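Local coordinates for protein CurD (Moorea producens 3L, PDB 5KP7) that probably acts as an acyltransferase of the hydroxymethylglutaryl-CoA synthase family and binds a 4'-phosphopantetheine group, at residues 33-38 and 195-200; 272-277 and 318-323; 325-330 and 345-350. The protein carries 3 engineered substitutions. One frame throughout, in Å; residues are numbered along the deposited sequence.

From the N terminus, interaction 1 comes first: it pairs strand 29-36 with strand 195-202 and closes a long loop, 156 residues between 33-38 and 195-200. Interaction 2 follows, bringing the end of strand 270-273 and the turn after it against the loop 318-323, across 40 largely helical residues. Interaction 3 closes the shortest loop, 14 residues between 325-330 and 345-350. The three are in series; none nests in or crosses another. Helix 325-336 ties them together: Phe327 and Leu328 pack on Val197 and Val35 of interaction 1, while Ser329 bonds through its hydroxyl to Ser272 of interaction 2. Ser272 also joins strand 270-273 to Gly346 of interaction 3, and Ile321 packs against Gly195.

Interaction 1: 33-38 and 195-200; sequences LSVYGG and GAVALL
Tyr36, bonded through its backbone to Ala196, carries a ring with Gly38 N 3.6 Å above one face, over its centre; Tyr78 meets the same ring edge-to-face, and Glu73 takes the hydroxyl. Ser34 and Ala198 form one hydrogen-bonded pair (Ala198 N to Ser34 O 2.8 Å, Ser34 N to Ala198 O 3.0 Å), and Tyr36 with Ala196 forms the next (Tyr36 N to Ala196 O 2.9 Å, Ala196 N to Tyr36 O 3.0 Å). Between them stands the non-hydrogen-bonded pair Val35-Val197, whose side chains lie alongside each other, CG2 of Val35 4.1 Å from CG2 of Val197. Leu33 turns CG opposite its own N (chi1 -177°), setting this branch point 3.7 Å from CD2 of Leu199, while its CD2 methyl reaches CG1 of Val197 at 3.9 Å. That apolar face lies under helix 325-336; the other, with Ser34 and Ala196, meets helix 75-89, where Ala82 O accepts from the Ser34 hydroxyl in one of its two conformers. An antiparallel ladder held between helical layers in this way belongs to the layered alpha-beta architecture of the thiolase fold.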
ATOM      1  N   LEU A  33      13.944 -10.504  -0.547  1.00 24.19           N
ATOM      2  CA  LEU A  33      13.088  -9.324  -0.483  1.00 23.77           C
ATOM      3  C   LEU A  33      13.916  -8.201   0.123  1.00 23.74           C
ATOM      4  O   LEU A  33      14.534  -8.376   1.190  1.00 24.58           O
ATOM      5  CB  LEU A  33      11.866  -9.611   0.418  1.00 24.87           C
ATOM      6  CG  LEU A  33      10.779  -8.523   0.582  1.00 25.18           C
ATOM      7  CD1 LEU A  33       9.492  -9.139   1.083  1.00 26.21           C
ATOM      8  CD2 LEU A  33      11.176  -7.413   1.529  1.00 25.86           C
ATOM      9  N   SER A  34      13.864  -7.035  -0.500  0.50 22.91           N
ATOM     10  CA  SER A  34      14.594  -5.882  -0.003  0.50 23.07           C
ATOM     11  C   SER A  34      13.730  -4.635  -0.161  0.50 22.52           C
ATOM     12  O   SER A  34      12.859  -4.579  -1.046  0.50 21.98           O
ATOM     13  CB  SER A  34      15.936  -5.784  -0.716  0.50 23.52           C
ATOM     14  OG  SER A  34      16.624  -4.616  -0.335  0.50 23.80           O
ATOM     15  N   VAL A  35      13.935  -3.669   0.733  1.00 22.68           N
ATOM     16  CA  VAL A  35      13.061  -2.483   0.838  1.00 22.68           C
ATOM     17  C   VAL A  35      13.910  -1.215   0.731  1.00 22.47           C
ATOM     18  O   VAL A  35      15.026  -1.190   1.260  1.00 23.51           O
ATOM     19  CB  VAL A  35      12.378  -2.480   2.227  1.00 24.16           C
ATOM     20  CG1 VAL A  35      11.655  -1.160   2.512  1.00 24.84           C
ATOM     21  CG2 VAL A  35      11.450  -3.670   2.354  1.00 24.46           C
ATOM     22  N   TYR A  36      13.379  -0.166   0.102  1.00 21.10           N
ATOM     23  CA  TYR A  36      13.919   1.179   0.238  1.00 21.51           C
ATOM     24  C   TYR A  36      12.785   2.084   0.673  1.00 21.64           C
ATOM     25  O   TYR A  36      11.837   2.277  -0.089  1.00 21.20           O
ATOM     26  CB  TYR A  36      14.562   1.670  -1.047  1.00 21.69           C
ATOM     27  CG  TYR A  36      15.092   3.089  -0.963  1.00 22.18           C
ATOM     28  CD1 TYR A  36      16.083   3.440  -0.044  1.00 23.07           C
ATOM     29  CD2 TYR A  36      14.603   4.090  -1.780  1.00 21.91           C
ATOM     30  CE1 TYR A  36      16.568   4.737   0.039  1.00 23.67           C
ATOM     31  CE2 TYR A  36      15.094   5.393  -1.701  1.00 22.46           C
ATOM     32  CZ  TYR A  36      16.076   5.714  -0.780  1.00 23.35           C
ATOM     33  OH  TYR A  36      16.614   6.992  -0.681  1.00 24.45           O
ATOM     34  N   GLY A  37      12.899   2.615   1.890  1.00 22.31           N
ATOM     35  CA  GLY A  37      11.859   3.457   2.483  1.00 22.83           C
ATOM     36  C   GLY A  37      12.161   4.939   2.452  1.00 23.26           C
ATOM     37  O   GLY A  37      11.643   5.703   3.283  1.00 23.99           O
ATOM     38  N   GLY A  38      13.010   5.330   1.514  1.00 23.75           N
ATOM     39  CA  GLY A  38      13.347   6.729   1.255  1.00 24.36           C
ATOM     40  C   GLY A  38      14.505   7.224   2.080  1.00 25.73           C
ATOM     41  O   GLY A  38      15.032   6.507   2.949  1.00 26.14           O
ATOM     42  N   GLY A 195       8.187   4.778  -1.701  1.00 19.97           N
ATOM     43  CA  GLY A 195       8.902   3.589  -1.295  1.00 19.74           C
ATOM     44  C   GLY A 195       8.969   2.596  -2.414  1.00 19.27           C
ATOM     45  O   GLY A 195       8.219   2.687  -3.393  1.00 19.08           O
ATOM     46  N   ALA A 196       9.866   1.629  -2.258  1.00 19.29           N
ATOM     47  CA  ALA A 196       9.953   0.525  -3.201  1.00 18.95           C
ATOM     48  C   ALA A 196      10.319  -0.759  -2.494  1.00 19.11           C
ATOM     49  O   ALA A 196      11.037  -0.761  -1.483  1.00 19.50           O
ATOM     50  CB  ALA A 196      10.979   0.833  -4.274  1.00 19.07           C
ATOM     51  N   VAL A 197       9.776  -1.850  -2.990  1.00 18.80           N
ATOM     52  CA  VAL A 197      10.081  -3.177  -2.497  1.00 19.42           C
ATOM     53  C   VAL A 197      10.429  -4.063  -3.672  1.00 19.52           C
ATOM     54  O   VAL A 197       9.655  -4.177  -4.641  1.00 19.48           O
ATOM     55  CB  VAL A 197       8.943  -3.810  -1.626  1.00 19.84           C
ATOM     56  CG1 VAL A 197       9.383  -5.182  -1.111  1.00 20.61           C
ATOM     57  CG2 VAL A 197       8.564  -2.902  -0.471  1.00 20.29           C
ATOM     58  N   ALA A 198      11.594  -4.707  -3.578  1.00 19.78           N
ATOM     59  CA  ALA A 198      12.080  -5.622  -4.615  1.00 20.05           C
ATOM     60  C   ALA A 198      11.978  -7.054  -4.181  1.00 20.60           C
ATOM     61  O   ALA A 198      12.358  -7.391  -3.041  1.00 20.84           O
ATOM     62  CB  ALA A 198      13.525  -5.305  -4.950  1.00 20.43           C
ATOM     63  N   LEU A 199      11.460  -7.891  -5.080  1.00 20.65           N
ATOM     64  CA  LEU A 199      11.315  -9.333  -4.855  1.00 21.51           C
ATOM     65  C   LEU A 199      12.083 -10.110  -5.902  1.00 21.69           C
ATOM     66  O   LEU A 199      11.905  -9.871  -7.116  1.00 21.77           O
ATOM     67  CB  LEU A 199       9.850  -9.781  -4.955  1.00 21.95           C
ATOM     68  CG  LEU A 199       8.813  -9.034  -4.128  1.00 22.19           C
ATOM     69  CD1 LEU A 199       7.426  -9.633  -4.325  1.00 22.59           C
ATOM     70  CD2 LEU A 199       9.189  -9.010  -2.679  1.00 22.80           C
ATOM     71  N   LEU A 200      12.914 -11.054  -5.469  1.00 21.74           N
ATOM     72  CA  LEU A 200      13.497 -12.026  -6.375  1.00 22.28           C
ATOM     73  C   LEU A 200      12.647 -13.261  -6.282  1.00 22.52           C
ATOM     74  O   LEU A 200      12.443 -13.765  -5.197  1.00 22.98           O
ATOM     75  CB  LEU A 200      14.946 -12.310  -5.986  1.00 22.87           C
ATOM     76  CG  LEU A 200      15.782 -13.243  -6.872  1.00 23.48           C
ATOM     77  CD1 LEU A 200      15.938 -12.638  -8.252  1.00 23.29           C
ATOM     78  CD2 LEU A 200      17.113 -13.589  -6.248  1.00 24.28           C
TER

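Interaction 2: 272-277 and 318-323; sequences SFHTPF and VGNIMG. With PNS (4'-phosphopantetheine), chain E.
Asn320 meets Pro276 and His274 from within an Asx turn, its OD1 accepting Met322 N at 2.9 Å with the donor well above the amide plane. Here, at a wall of the phosphopantetheine pocket of this thiolase-like enzyme, the tight part is direct contact: CB of Asn320 rests 3.5 Å from Pro276 O, and OD1 comes in at the edge of the His274 ring, 3.4 Å from CE1. CG trans to the backbone N (chi1 -178°) sends the carboxamide across the contact, its plane 59° from that of the imidazole. The looser part is bridged by two waters. One links His274 ND1 to Met322 O; the other, in the plane of the imidazole at NE2, accepts from Asn320 ND2 and makes a weak bond to O40 of the phosphopantetheine. With an alanine here, that second water is likely to lose its amide donor and Met322 N its turn acceptor, freeing the loop to shift. Around the pocket, Ser191 binds the pantetheine through its hydroxyl, and Tyr244 holds His274 O. Farther along the arm, the Phe277 ring takes a phosphopantetheine methyl over one face, near the rim: C30 lies 3.8 Å from CD1 of Phe277.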
ATOM      1  N   SER A 272      -1.590  -9.792   6.134  1.00 23.25           N
ATOM      2  CA  SER A 272      -1.008  -8.568   5.586  1.00 23.15           C
ATOM      3  C   SER A 272      -1.946  -8.004   4.535  1.00 22.63           C
ATOM      4  O   SER A 272      -2.566  -8.778   3.773  1.00 22.20           O
ATOM      5  CB  SER A 272       0.369  -8.826   4.975  1.00 23.42           C
ATOM      6  OG  SER A 272       1.377  -8.676   5.988  1.00 24.43           O
ATOM      7  N   PHE A 273      -2.063  -6.682   4.515  1.00 22.46           N
ATOM      8  CA  PHE A 273      -3.054  -6.006   3.658  1.00 22.61           C
ATOM      9  C   PHE A 273      -2.390  -4.852   2.929  1.00 22.27           C
ATOM     10  O   PHE A 273      -1.454  -4.226   3.465  1.00 22.58           O
ATOM     11  CB  PHE A 273      -4.142  -5.372   4.530  1.00 22.94           C
ATOM     12  CG  PHE A 273      -5.034  -6.343   5.306  1.00 23.36           C
ATOM     13  CD1 PHE A 273      -4.605  -6.912   6.489  1.00 23.61           C
ATOM     14  CD2 PHE A 273      -6.346  -6.564   4.912  1.00 23.26           C
ATOM     15  CE1 PHE A 273      -5.463  -7.721   7.235  1.00 24.03           C
ATOM     16  CE2 PHE A 273      -7.213  -7.374   5.648  1.00 24.16           C
ATOM     17  CZ  PHE A 273      -6.743  -7.980   6.804  1.00 24.36           C
ATOM     18  N   HIS A 274      -2.900  -4.508   1.734  1.00 22.12           N
ATOM     19  CA  HIS A 274      -2.646  -3.197   1.190  1.00 21.84           C
ATOM     20  C   HIS A 274      -3.114  -2.204   2.253  1.00 21.88           C
ATOM     21  O   HIS A 274      -4.231  -2.314   2.733  1.00 21.37           O
ATOM     22  CB  HIS A 274      -3.412  -2.951  -0.120  1.00 22.14           C
ATOM     23  CG  HIS A 274      -3.284  -1.550  -0.587  1.00 22.46           C
ATOM     24  ND1 HIS A 274      -2.060  -0.962  -0.747  1.00 22.53           N
ATOM     25  CD2 HIS A 274      -4.203  -0.580  -0.809  1.00 23.31           C
ATOM     26  CE1 HIS A 274      -2.215   0.297  -1.088  1.00 22.90           C
ATOM     27  NE2 HIS A 274      -3.504   0.556  -1.135  1.00 23.11           N
ATOM     28  N   THR A 275      -2.238  -1.252   2.629  1.00 21.62           N
ATOM     29  CA  THR A 275      -2.444  -0.397   3.786  1.00 22.30           C
ATOM     30  C   THR A 275      -2.376   1.086   3.413  1.00 23.07           C
ATOM     31  O   THR A 275      -1.327   1.728   3.515  1.00 23.21           O
ATOM     32  CB  THR A 275      -1.418  -0.760   4.899  1.00 22.46           C
ATOM     33  OG1 THR A 275      -1.574  -2.134   5.276  1.00 22.33           O
ATOM     34  CG2 THR A 275      -1.659   0.102   6.146  1.00 23.05           C
ATOM     35  N   PRO A 276      -3.508   1.660   2.974  1.00 23.55           N
ATOM     36  CA  PRO A 276      -3.492   3.095   2.712  1.00 23.97           C
ATOM     37  C   PRO A 276      -3.201   3.902   3.980  1.00 24.23           C
ATOM     38  O   PRO A 276      -2.518   4.915   3.923  1.00 24.46           O
ATOM     39  CB  PRO A 276      -4.910   3.356   2.189  1.00 24.72           C
ATOM     40  CG  PRO A 276      -5.355   2.063   1.640  1.00 24.53           C
ATOM     41  CD  PRO A 276      -4.788   1.049   2.594  1.00 24.51           C
ATOM     42  N   PHE A 277      -3.720   3.413   5.107  1.00 23.64           N
ATOM     43  CA  PHE A 277      -3.401   3.878   6.451  1.00 24.30           C
ATOM     44  C   PHE A 277      -3.903   2.767   7.403  1.00 23.80           C
ATOM     45  O   PHE A 277      -4.839   2.025   7.061  1.00 23.42           O
ATOM     46  CB  PHE A 277      -4.020   5.232   6.816  1.00 24.97           C
ATOM     47  CG  PHE A 277      -5.508   5.324   6.605  1.00 25.80           C
ATOM     48  CD1 PHE A 277      -6.017   5.563   5.341  1.00 26.02           C
ATOM     49  CD2 PHE A 277      -6.403   5.235   7.682  1.00 26.85           C
ATOM     50  CE1 PHE A 277      -7.384   5.684   5.129  1.00 26.50           C
ATOM     51  CE2 PHE A 277      -7.786   5.332   7.458  1.00 27.06           C
ATOM     52  CZ  PHE A 277      -8.263   5.560   6.186  1.00 26.82           C
ATOM     53  N   VAL A 318       6.342   4.722   6.640  1.00 25.17           N
ATOM     54  CA  VAL A 318       6.519   5.135   5.244  1.00 24.99           C
ATOM     55  C   VAL A 318       5.269   5.756   4.632  1.00 24.12           C
ATOM     56  O   VAL A 318       5.379   6.570   3.689  1.00 23.93           O
ATOM     57  CB  VAL A 318       6.992   3.910   4.427  1.00 26.38           C
ATOM     58  CG1 VAL A 318       7.195   4.246   3.013  1.00 28.12           C
ATOM     59  CG2 VAL A 318       8.324   3.417   4.951  1.00 27.11           C
ATOM     60  N   GLY A 319       4.091   5.388   5.114  1.00 23.40           N
ATOM     61  CA  GLY A 319       2.824   5.860   4.530  1.00 23.04           C
ATOM     62  C   GLY A 319       2.361   4.922   3.432  1.00 22.46           C
ATOM     63  O   GLY A 319       2.875   3.801   3.289  1.00 22.28           O
ATOM     64  N   ASN A 320       1.381   5.344   2.646  1.00 22.04           N
ATOM     65  CA  ASN A 320       0.913   4.503   1.549  1.00 22.13           C
ATOM     66  C   ASN A 320       1.958   4.610   0.423  1.00 21.82           C
ATOM     67  O   ASN A 320       2.173   5.713  -0.109  1.00 21.77           O
ATOM     68  CB  ASN A 320      -0.429   5.059   1.057  1.00 22.71           C
ATOM     69  CG  ASN A 320      -1.049   4.252  -0.059  1.00 23.10           C
ATOM     70  OD1 ASN A 320      -0.537   3.226  -0.479  1.00 23.26           O
ATOM     71  ND2 ASN A 320      -2.216   4.693  -0.491  1.00 24.48           N
ATOM     72  N   ILE A 321       2.572   3.480   0.071  1.00 21.78           N
ATOM     73  CA  ILE A 321       3.536   3.423  -1.029  1.00 21.92           C
ATOM     74  C   ILE A 321       2.946   2.631  -2.209  1.00 22.52           C
ATOM     75  O   ILE A 321       3.663   2.050  -3.006  1.00 21.75           O
ATOM     76  CB  ILE A 321       4.928   2.961  -0.583  1.00 22.17           C
ATOM     77  CG1 ILE A 321       4.938   1.577   0.062  1.00 22.10           C
ATOM     78  CG2 ILE A 321       5.464   3.969   0.411  1.00 23.14           C
ATOM     79  CD1 ILE A 321       6.327   0.954   0.252  1.00 21.94           C
ATOM     80  N   MET A 322       1.629   2.741  -2.335  1.00 23.11           N
ATOM     81  CA  MET A 322       0.865   2.262  -3.484  1.00 24.60           C
ATOM     82  C   MET A 322       1.092   0.811  -3.757  1.00 23.52           C
ATOM     83  O   MET A 322       0.897   0.006  -2.863  1.00 22.94           O
ATOM     84  CB  MET A 322       1.107   3.134  -4.737  1.00 27.04           C
ATOM     85  CG  MET A 322       0.994   4.592  -4.549  1.00 30.56           C
ATOM     86  SD  MET A 322      -0.577   5.007  -3.921  1.00 37.14           S
ATOM     87  CE  MET A 322       0.015   6.290  -2.823  1.00 36.06           C
ATOM     88  N   GLY A 323       1.574   0.440  -4.939  1.00 23.55           N
ATOM     89  CA  GLY A 323       1.709  -0.976  -5.265  1.00 23.42           C
ATOM     90  C   GLY A 323       2.716  -1.778  -4.469  1.00 23.44           C
ATOM     91  O   GLY A 323       2.676  -3.001  -4.526  1.00 25.91           O
TER
HETATM   92  O23 PNS E 100     -10.306  10.335   8.278  1.00 38.20           O
HETATM   93  P24 PNS E 100     -10.656  10.691   6.852  1.00 37.23           P
HETATM   94  O26 PNS E 100     -11.373  11.993   6.566  1.00 40.51           O
HETATM   95  O27 PNS E 100      -9.303  10.774   5.953  1.00 40.99           O
HETATM   96  C28 PNS E 100      -8.308   9.760   5.997  1.00 39.87           C
HETATM   97  C29 PNS E 100      -6.902  10.354   5.896  1.00 38.85           C
HETATM   98  C30 PNS E 100      -5.802   9.323   5.697  1.00 38.85           C
HETATM   99  C31 PNS E 100      -6.723  11.837   6.307  1.00 38.01           C
HETATM  100  C32 PNS E 100      -6.931  10.846   4.357  1.00 39.92           C
HETATM  101  O33 PNS E 100      -5.682  11.473   3.948  1.00 35.92           O
HETATM  102  C34 PNS E 100      -7.228   9.868   3.239  1.00 42.86           C
HETATM  103  O35 PNS E 100      -8.386   9.578   2.957  1.00 43.33           O
HETATM  104  N36 PNS E 100      -6.174   9.291   2.663  1.00 43.80           N
HETATM  105  C37 PNS E 100      -6.274   8.020   1.980  1.00 44.93           C
HETATM  106  C38 PNS E 100      -6.734   8.099   0.546  1.00 47.82           C
HETATM  107  C39 PNS E 100      -6.735   6.657   0.094  1.00 51.09           C
HETATM  108  O40 PNS E 100      -5.732   6.186  -0.427  1.00 50.70           O
HETATM  109  N41 PNS E 100      -7.849   5.959   0.338  1.00 49.41           N
HETATM  110  C42 PNS E 100      -7.933   4.569  -0.048  1.00 49.87           C
HETATM  111  C43 PNS E 100      -9.129   3.866   0.558  1.00 49.35           C
HETATM  112  S44 PNS E 100      -9.090   2.200  -0.131  1.00 48.39           S
HETATM  113  O   HOH W   1      -0.070  -2.651  -2.006  1.00 21.52           O
HETATM  114  O   HOH W   2      -4.772   3.115  -1.685  1.00 44.19           O

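Interaction 3: 325-330 and 345-350; sequences TLFLSL and IGMFSY
Met347 meets Leu326 and Leu330 at the heart of this contact, which is built mainly from apolar side chains. The thioether chain leaves the strand and bends twice (chi2 -88°, chi3 -74°), which brings its methyl up among three helix residues. CE of Met347 lies 3.8 Å from CG of Leu326 and 4.0 Å from CD2 of Leu330, and it stands more distantly at the edge of the Phe327 ring, near the ring plane. Leu330 crosses the methionine at about a right angle; its other methyl, CD1, meets CD1 of Ile345 at 3.5 Å, the two side chains crossing at a slant. On the far side of the methionine, Leu326 sets both CD1 and CD2 against Phe348 O, each at 3.7 Å, and CD2 also touches CB of Ser349 at 3.6 Å.

One helical turn separates the two leucines, and the bond from Leu330 N to Leu326 O fixes their spacing, so that Leu326 points at the strand and Leu330 reaches it with its methyls. Further out, Tyr359 of the adjoining strand packs on Leu326, Phe327 and Met347 alike. Ser329 grips Ser272 through its hydroxyl, tying the helix to strand 270-273 as well. Phe348 points away from the helix and packs against helix 237-258, with its ring edge-to-face with Tyr244. Segments 325-330 and 345-350 run nearly antiparallel (161°), and strand 343-351 thus lies between strands 355-363 and 270-273, with helix 325-336 on one face and helix 237-258 on the other.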
ATOM      1  N   THR A 325       2.964  -1.402  -1.064  1.00 20.41           N
ATOM      2  CA  THR A 325       2.596  -1.374   0.355  1.00 20.77           C
ATOM      3  C   THR A 325       2.354  -2.766   0.910  1.00 20.88           C
ATOM      4  O   THR A 325       2.817  -3.091   2.014  1.00 21.10           O
ATOM      5  CB  THR A 325       1.376  -0.483   0.629  1.00 21.25           C
ATOM      6  OG1 THR A 325       1.580   0.793   0.020  1.00 21.43           O
ATOM      7  CG2 THR A 325       1.173  -0.310   2.125  1.00 21.67           C
ATOM      8  N   LEU A 326       1.623  -3.602   0.190  1.00 20.70           N
ATOM      9  CA  LEU A 326       1.393  -4.991   0.681  1.00 20.94           C
ATOM     10  C   LEU A 326       2.710  -5.774   0.888  1.00 21.20           C
ATOM     11  O   LEU A 326       2.836  -6.575   1.813  1.00 21.44           O
ATOM     12  CB  LEU A 326       0.452  -5.751  -0.289  1.00 20.82           C
ATOM     13  CG  LEU A 326       0.254  -7.239  -0.034  1.00 21.09           C
ATOM     14  CD1 LEU A 326      -0.400  -7.461   1.318  1.00 21.25           C
ATOM     15  CD2 LEU A 326      -0.648  -7.824  -1.128  1.00 21.08           C
ATOM     16  N   PHE A 327       3.695  -5.546   0.013  1.00 20.96           N
ATOM     17  CA  PHE A 327       4.979  -6.214   0.152  1.00 21.35           C
ATOM     18  C   PHE A 327       5.742  -5.685   1.349  1.00 21.33           C
ATOM     19  O   PHE A 327       6.402  -6.466   2.050  1.00 22.11           O
ATOM     20  CB  PHE A 327       5.820  -6.106  -1.122  1.00 21.65           C
ATOM     21  CG  PHE A 327       5.184  -6.755  -2.341  1.00 21.96           C
ATOM     22  CD1 PHE A 327       4.281  -7.795  -2.223  1.00 22.65           C
ATOM     23  CD2 PHE A 327       5.529  -6.315  -3.598  1.00 22.30           C
ATOM     24  CE1 PHE A 327       3.695  -8.381  -3.348  1.00 22.58           C
ATOM     25  CE2 PHE A 327       4.969  -6.913  -4.733  1.00 22.46           C
ATOM     26  CZ  PHE A 327       4.056  -7.951  -4.588  1.00 22.51           C
ATOM     27  N   LEU A 328       5.604  -4.396   1.624  1.00 21.21           N
ATOM     28  CA  LEU A 328       6.198  -3.851   2.831  1.00 21.93           C
ATOM     29  C   LEU A 328       5.514  -4.441   4.077  1.00 21.87           C
ATOM     30  O   LEU A 328       6.167  -4.733   5.078  1.00 22.13           O
ATOM     31  CB  LEU A 328       6.112  -2.331   2.862  1.00 22.25           C
ATOM     32  CG  LEU A 328       6.783  -1.692   4.095  1.00 23.48           C
ATOM     33  CD1 LEU A 328       8.234  -2.113   4.236  1.00 24.44           C
ATOM     34  CD2 LEU A 328       6.596  -0.201   4.068  1.00 23.90           C
ATOM     35  N   SER A 329       4.185  -4.555   4.015  1.00 21.18           N
ATOM     36  CA  SER A 329       3.437  -5.186   5.109  1.00 21.29           C
ATOM     37  C   SER A 329       3.899  -6.626   5.368  1.00 21.51           C
ATOM     38  O   SER A 329       4.136  -7.037   6.513  1.00 21.48           O
ATOM     39  CB  SER A 329       1.948  -5.173   4.824  1.00 21.31           C
ATOM     40  OG  SER A 329       1.269  -5.806   5.887  1.00 21.73           O
ATOM     41  N   LEU A 330       4.113  -7.379   4.295  1.00 21.33           N
ATOM     42  CA  LEU A 330       4.703  -8.722   4.421  1.00 22.07           C
ATOM     43  C   LEU A 330       6.064  -8.705   5.125  1.00 22.30           C
ATOM     44  O   LEU A 330       6.285  -9.464   6.076  1.00 22.76           O
ATOM     45  CB  LEU A 330       4.814  -9.404   3.050  1.00 22.36           C
ATOM     46  CG  LEU A 330       5.528 -10.757   3.050  1.00 23.20           C
ATOM     47  CD1 LEU A 330       4.808 -11.803   3.894  1.00 23.84           C
ATOM     48  CD2 LEU A 330       5.705 -11.231   1.602  1.00 23.67           C
ATOM     49  N   ILE A 345       0.821 -16.860   6.139  1.00 25.39           N
ATOM     50  CA  ILE A 345       0.391 -15.485   6.049  1.00 24.84           C
ATOM     51  C   ILE A 345      -0.610 -15.343   4.919  1.00 24.51           C
ATOM     52  O   ILE A 345      -0.328 -15.750   3.780  1.00 24.21           O
ATOM     53  CB  ILE A 345       1.602 -14.545   5.784  1.00 24.45           C
ATOM     54  CG1 ILE A 345       2.722 -14.759   6.851  1.00 25.33           C
ATOM     55  CG2 ILE A 345       1.142 -13.094   5.748  1.00 23.87           C
ATOM     56  CD1 ILE A 345       3.973 -13.903   6.599  1.00 25.29           C
ATOM     57  N   GLY A 346      -1.761 -14.753   5.232  1.00 24.62           N
ATOM     58  CA  GLY A 346      -2.741 -14.385   4.210  1.00 24.46           C
ATOM     59  C   GLY A 346      -2.492 -12.969   3.747  1.00 24.33           C
ATOM     60  O   GLY A 346      -2.219 -12.072   4.571  1.00 24.84           O
ATOM     61  N   MET A 347      -2.592 -12.766   2.439  1.00 23.83           N
ATOM     62  CA  MET A 347      -2.249 -11.525   1.785  1.00 23.83           C
ATOM     63  C   MET A 347      -3.449 -10.979   1.013  1.00 22.84           C
ATOM     64  O   MET A 347      -4.002 -11.691   0.170  1.00 22.51           O
ATOM     65  CB  MET A 347      -1.127 -11.796   0.761  1.00 25.01           C
ATOM     66  CG  MET A 347       0.116 -12.457   1.316  1.00 26.88           C
ATOM     67  SD  MET A 347       1.280 -11.264   1.927  1.00 29.55           S
ATOM     68  CE  MET A 347       1.973 -10.569   0.409  1.00 27.82           C
ATOM     69  N   PHE A 348      -3.800  -9.722   1.259  1.00 21.89           N
ATOM     70  CA  PHE A 348      -4.890  -9.044   0.526  1.00 21.42           C
ATOM     71  C   PHE A 348      -4.382  -7.819  -0.197  1.00 20.96           C
ATOM     72  O   PHE A 348      -3.893  -6.874   0.434  1.00 20.62           O
ATOM     73  CB  PHE A 348      -6.057  -8.621   1.419  1.00 21.81           C
ATOM     74  CG  PHE A 348      -7.119  -7.874   0.653  1.00 21.56           C
ATOM     75  CD1 PHE A 348      -7.788  -8.512  -0.383  1.00 21.85           C
ATOM     76  CD2 PHE A 348      -7.367  -6.548   0.880  1.00 21.53           C
ATOM     77  CE1 PHE A 348      -8.721  -7.847  -1.160  1.00 21.49           C
ATOM     78  CE2 PHE A 348      -8.321  -5.863   0.101  1.00 21.68           C
ATOM     79  CZ  PHE A 348      -8.978  -6.525  -0.928  1.00 21.50           C
ATOM     80  N   SER A 349      -4.496  -7.856  -1.523  1.00 20.79           N
ATOM     81  CA  SER A 349      -4.126  -6.752  -2.393  1.00 20.52           C
ATOM     82  C   SER A 349      -5.345  -6.068  -2.961  1.00 20.28           C
ATOM     83  O   SER A 349      -6.289  -6.736  -3.382  1.00 20.36           O
ATOM     84  CB  SER A 349      -3.291  -7.316  -3.564  1.00 20.93           C
ATOM     85  OG  SER A 349      -2.879  -6.275  -4.400  1.00 21.54           O
ATOM     86  N   TYR A 350      -5.330  -4.743  -3.004  1.00 20.22           N
ATOM     87  CA  TYR A 350      -6.398  -3.928  -3.638  1.00 20.29           C
ATOM     88  C   TYR A 350      -5.743  -2.854  -4.472  1.00 20.13           C
ATOM     89  O   TYR A 350      -4.742  -2.279  -4.046  1.00 20.53           O
ATOM     90  CB  TYR A 350      -7.277  -3.223  -2.601  1.00 20.52           C
ATOM     91  CG  TYR A 350      -8.372  -2.366  -3.202  1.00 20.62           C
ATOM     92  CD1 TYR A 350      -9.510  -2.945  -3.743  1.00 20.96           C
ATOM     93  CD2 TYR A 350      -8.251  -0.982  -3.285  1.00 20.70           C
ATOM     94  CE1 TYR A 350     -10.510  -2.195  -4.335  1.00 21.09           C
ATOM     95  CE2 TYR A 350      -9.260  -0.220  -3.859  1.00 20.88           C
ATOM     96  CZ  TYR A 350     -10.382  -0.830  -4.385  1.00 21.02           C
ATOM     97  OH  TYR A 350     -11.366  -0.081  -4.974  1.00 21.37           O
TER